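PDB 3TU6: pseudoazurin (Blue copper protein), which binds one copper ion and, as a periplasmic member of the cupredoxins, probably carries electrons. Local coordinates for residues Val6-Lys11 and Phe35-Lys40. Residues are numbered along the deposited sequence; the frame is centred on the assembly and turned at random.
Sequences VEMLNK and FVAKDK
Met8, Asp39 and Phe35 bury more surface than any other residues where Val6-Lys11 meets Phe35-Lys40. Here strands 3-9 and 32-36 of the cupredoxin beta barrel run parallel, close to the copper site. Val36 is gripped from two residues: its N donates to Val6 O at 2.9 Å, and its O accepts from Met8 N at 2.8 Å. An inverse gamma turn centred on Ala37 then ends the regular pairing. The chain returns at Asp39, whose N bonds to Met8 O over a longer 3.3 Å.

The Met8 side chain bends at its third torsion (chi3 -71°). Its methyl CE lies against Ala37 CA and CB. Its SD makes an oblique Met-aromatic contact with the Phe35 ring and sits 4.2 Å from Phe35 CB. Val6 lies alongside the same ring, with CG1 3.8 Å from Phe35 CE1. The Met8 side chain also comes close to copper ligand Met88 and touches His42, another ligand. Glu7 OE1 makes a long salt bridge with Lys38 NZ, 3.8 Å away.

Asp39 takes over where the strands part. The Asn10 N-H meets Asp39 OD2 on its anti side, at 2.8 Å and nearly straight (174°). An alanine here would probably leave the Asn10 N-H without its acceptor and let the corner at Asn10 shift. Asn10 OD1 accepts a hydrogen bond from His42 NE2. Asn10 is thus a second-shell residue of the copper site, and Asp39, by holding its N-H, probably helps to position it. A water accepts from Asn10 ND2 and donates to Lys40 O.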
loop_
_atom_site.group_PDB
_atom_site.type_symbol
_atom_site.label_atom_id
_atom_site.label_comp_id
_atom_site.label_asym_id
_atom_site.label_seq_id
_atom_site.Cartn_x
_atom_site.Cartn_y
_atom_site.Cartn_z
ATOM N N VAL A 6 -6.216 -3.083 -6.572
ATOM C CA VAL A 6 -5.330 -3.859 -5.711
ATOM C C VAL A 6 -6.159 -4.902 -4.976
ATOM O O VAL A 6 -7.039 -4.556 -4.188
ATOM C CB VAL A 6 -4.612 -2.973 -4.679
ATOM C CG1 VAL A 6 -3.775 -3.828 -3.732
ATOM C CG2 VAL A 6 -3.745 -1.944 -5.379
ATOM N N GLU A 7 -5.884 -6.175 -5.241
ATOM C CA GLU A 7 -6.618 -7.265 -4.608
ATOM C C GLU A 7 -6.051 -7.571 -3.227
ATOM O O GLU A 7 -4.834 -7.605 -3.041
ATOM C CB GLU A 7 -6.577 -8.519 -5.482
ATOM C CG GLU A 7 -7.282 -8.350 -6.820
ATOM C CD GLU A 7 -7.386 -9.646 -7.601
ATOM O OE1 GLU A 7 -8.379 -9.815 -8.337
ATOM O OE2 GLU A 7 -6.478 -10.497 -7.480
ATOM N N MET A 8 -6.945 -7.783 -2.263
ATOM C CA MET A 8 -6.563 -8.175 -0.908
ATOM C C MET A 8 -6.743 -9.688 -0.806
ATOM O O MET A 8 -7.867 -10.188 -0.879
ATOM C CB MET A 8 -7.425 -7.437 0.123
ATOM C CG MET A 8 -7.498 -5.929 -0.114
ATOM S SD MET A 8 -8.296 -4.989 1.209
ATOM C CE MET A 8 -10.009 -5.488 0.992
ATOM N N LEU A 9 -5.631 -10.408 -0.654
ATOM C CA LEU A 9 -5.610 -11.862 -0.833
ATOM C C LEU A 9 -4.953 -12.611 0.322
ATOM O O LEU A 9 -4.041 -12.097 0.980
ATOM C CB LEU A 9 -4.860 -12.208 -2.121
ATOM C CG LEU A 9 -5.492 -11.757 -3.436
ATOM C CD1 LEU A 9 -4.461 -11.777 -4.555
ATOM C CD2 LEU A 9 -6.682 -12.638 -3.778
ATOM N N ASN A 10 -5.413 -13.841 0.542
ATOM C CA ASN A 10 -4.782 -14.747 1.498
ATOM C C ASN A 10 -3.490 -15.325 0.933
ATOM O O ASN A 10 -2.497 -15.449 1.649
ATOM C CB ASN A 10 -5.732 -15.890 1.877
ATOM C CG ASN A 10 -6.907 -15.425 2.719
ATOM O OD1 ASN A 10 -7.050 -14.239 3.016
ATOM N ND2 ASN A 10 -7.755 -16.367 3.110
ATOM N N LYS A 11 -3.516 -15.681 -0.351
ATOM C CA LYS A 11 -2.357 -16.248 -1.037
ATOM C C LYS A 11 -2.142 -15.533 -2.371
ATOM O O LYS A 11 -3.037 -15.505 -3.216
ATOM C CB LYS A 11 -2.570 -17.747 -1.267
ATOM C CG LYS A 11 -1.397 -18.484 -1.910
ATOM C CD LYS A 11 -0.195 -18.564 -0.984
ATOM C CE LYS A 11 0.871 -19.489 -1.550
ATOM N NZ LYS A 11 2.071 -19.566 -0.673
ATOM N N PHE A 35 -9.585 -1.016 -3.736
ATOM C CA PHE A 35 -9.188 -2.260 -3.088
ATOM C C PHE A 35 -10.294 -3.295 -3.227
ATOM O O PHE A 35 -11.462 -2.988 -3.020
ATOM C CB PHE A 35 -8.824 -2.005 -1.627
ATOM C CG PHE A 35 -7.544 -1.246 -1.468
ATOM C CD1 PHE A 35 -6.341 -1.923 -1.395
ATOM C CD2 PHE A 35 -7.535 0.140 -1.445
ATOM C CE1 PHE A 35 -5.149 -1.236 -1.272
ATOM C CE2 PHE A 35 -6.341 0.840 -1.322
ATOM C CZ PHE A 35 -5.143 0.146 -1.237
ATOM N N VAL A 36 -9.912 -4.514 -3.598
ATOM C CA VAL A 36 -10.866 -5.578 -3.896
ATOM C C VAL A 36 -10.759 -6.676 -2.844
ATOM O O VAL A 36 -9.669 -7.182 -2.573
ATOM C CB VAL A 36 -10.599 -6.185 -5.290
ATOM C CG1 VAL A 36 -11.691 -7.183 -5.665
ATOM C CG2 VAL A 36 -10.493 -5.082 -6.338
ATOM N N ALA A 37 -11.897 -7.041 -2.259
ATOM C CA ALA A 37 -11.946 -8.083 -1.238
ATOM C C ALA A 37 -12.144 -9.448 -1.888
ATOM O O ALA A 37 -13.193 -10.074 -1.722
ATOM C CB ALA A 37 -13.069 -7.795 -0.243
ATOM N N LYS A 38 -11.135 -9.905 -2.628
ATOM C CA LYS A 38 -11.201 -11.206 -3.295
ATOM C C LYS A 38 -11.250 -12.330 -2.261
ATOM O O LYS A 38 -12.019 -13.281 -2.408
ATOM C CB LYS A 38 -10.016 -11.395 -4.243
ATOM C CG LYS A 38 -10.138 -12.622 -5.139
ATOM C CD LYS A 38 -9.260 -12.512 -6.373
ATOM C CE LYS A 38 -9.448 -13.706 -7.297
ATOM N NZ LYS A 38 -8.689 -13.552 -8.569
ATOM N N ASP A 39 -10.421 -12.207 -1.225
ATOM C CA ASP A 39 -10.533 -13.030 -0.022
ATOM C C ASP A 39 -11.002 -12.146 1.133
ATOM O O ASP A 39 -10.662 -10.962 1.191
ATOM C CB ASP A 39 -9.190 -13.677 0.325
ATOM C CG ASP A 39 -8.767 -14.731 -0.685
ATOM O OD1 ASP A 39 -9.637 -15.491 -1.165
ATOM O OD2 ASP A 39 -7.558 -14.808 -0.992
ATOM N N LYS A 40 -11.780 -12.722 2.047
ATOM C CA LYS A 40 -12.362 -11.963 3.154
ATOM C C LYS A 40 -11.412 -11.866 4.346
ATOM O O LYS A 40 -10.460 -12.639 4.464
ATOM C CB LYS A 40 -13.684 -12.593 3.599
ATOM C CG LYS A 40 -14.715 -12.761 2.486
ATOM C CD LYS A 40 -15.129 -11.428 1.877
ATOM C CE LYS A 40 -16.267 -11.606 0.883
ATOM N NZ LYS A 40 -16.704 -10.314 0.285
HETATM O O HOH W 1 -10.491 -15.458 3.694
#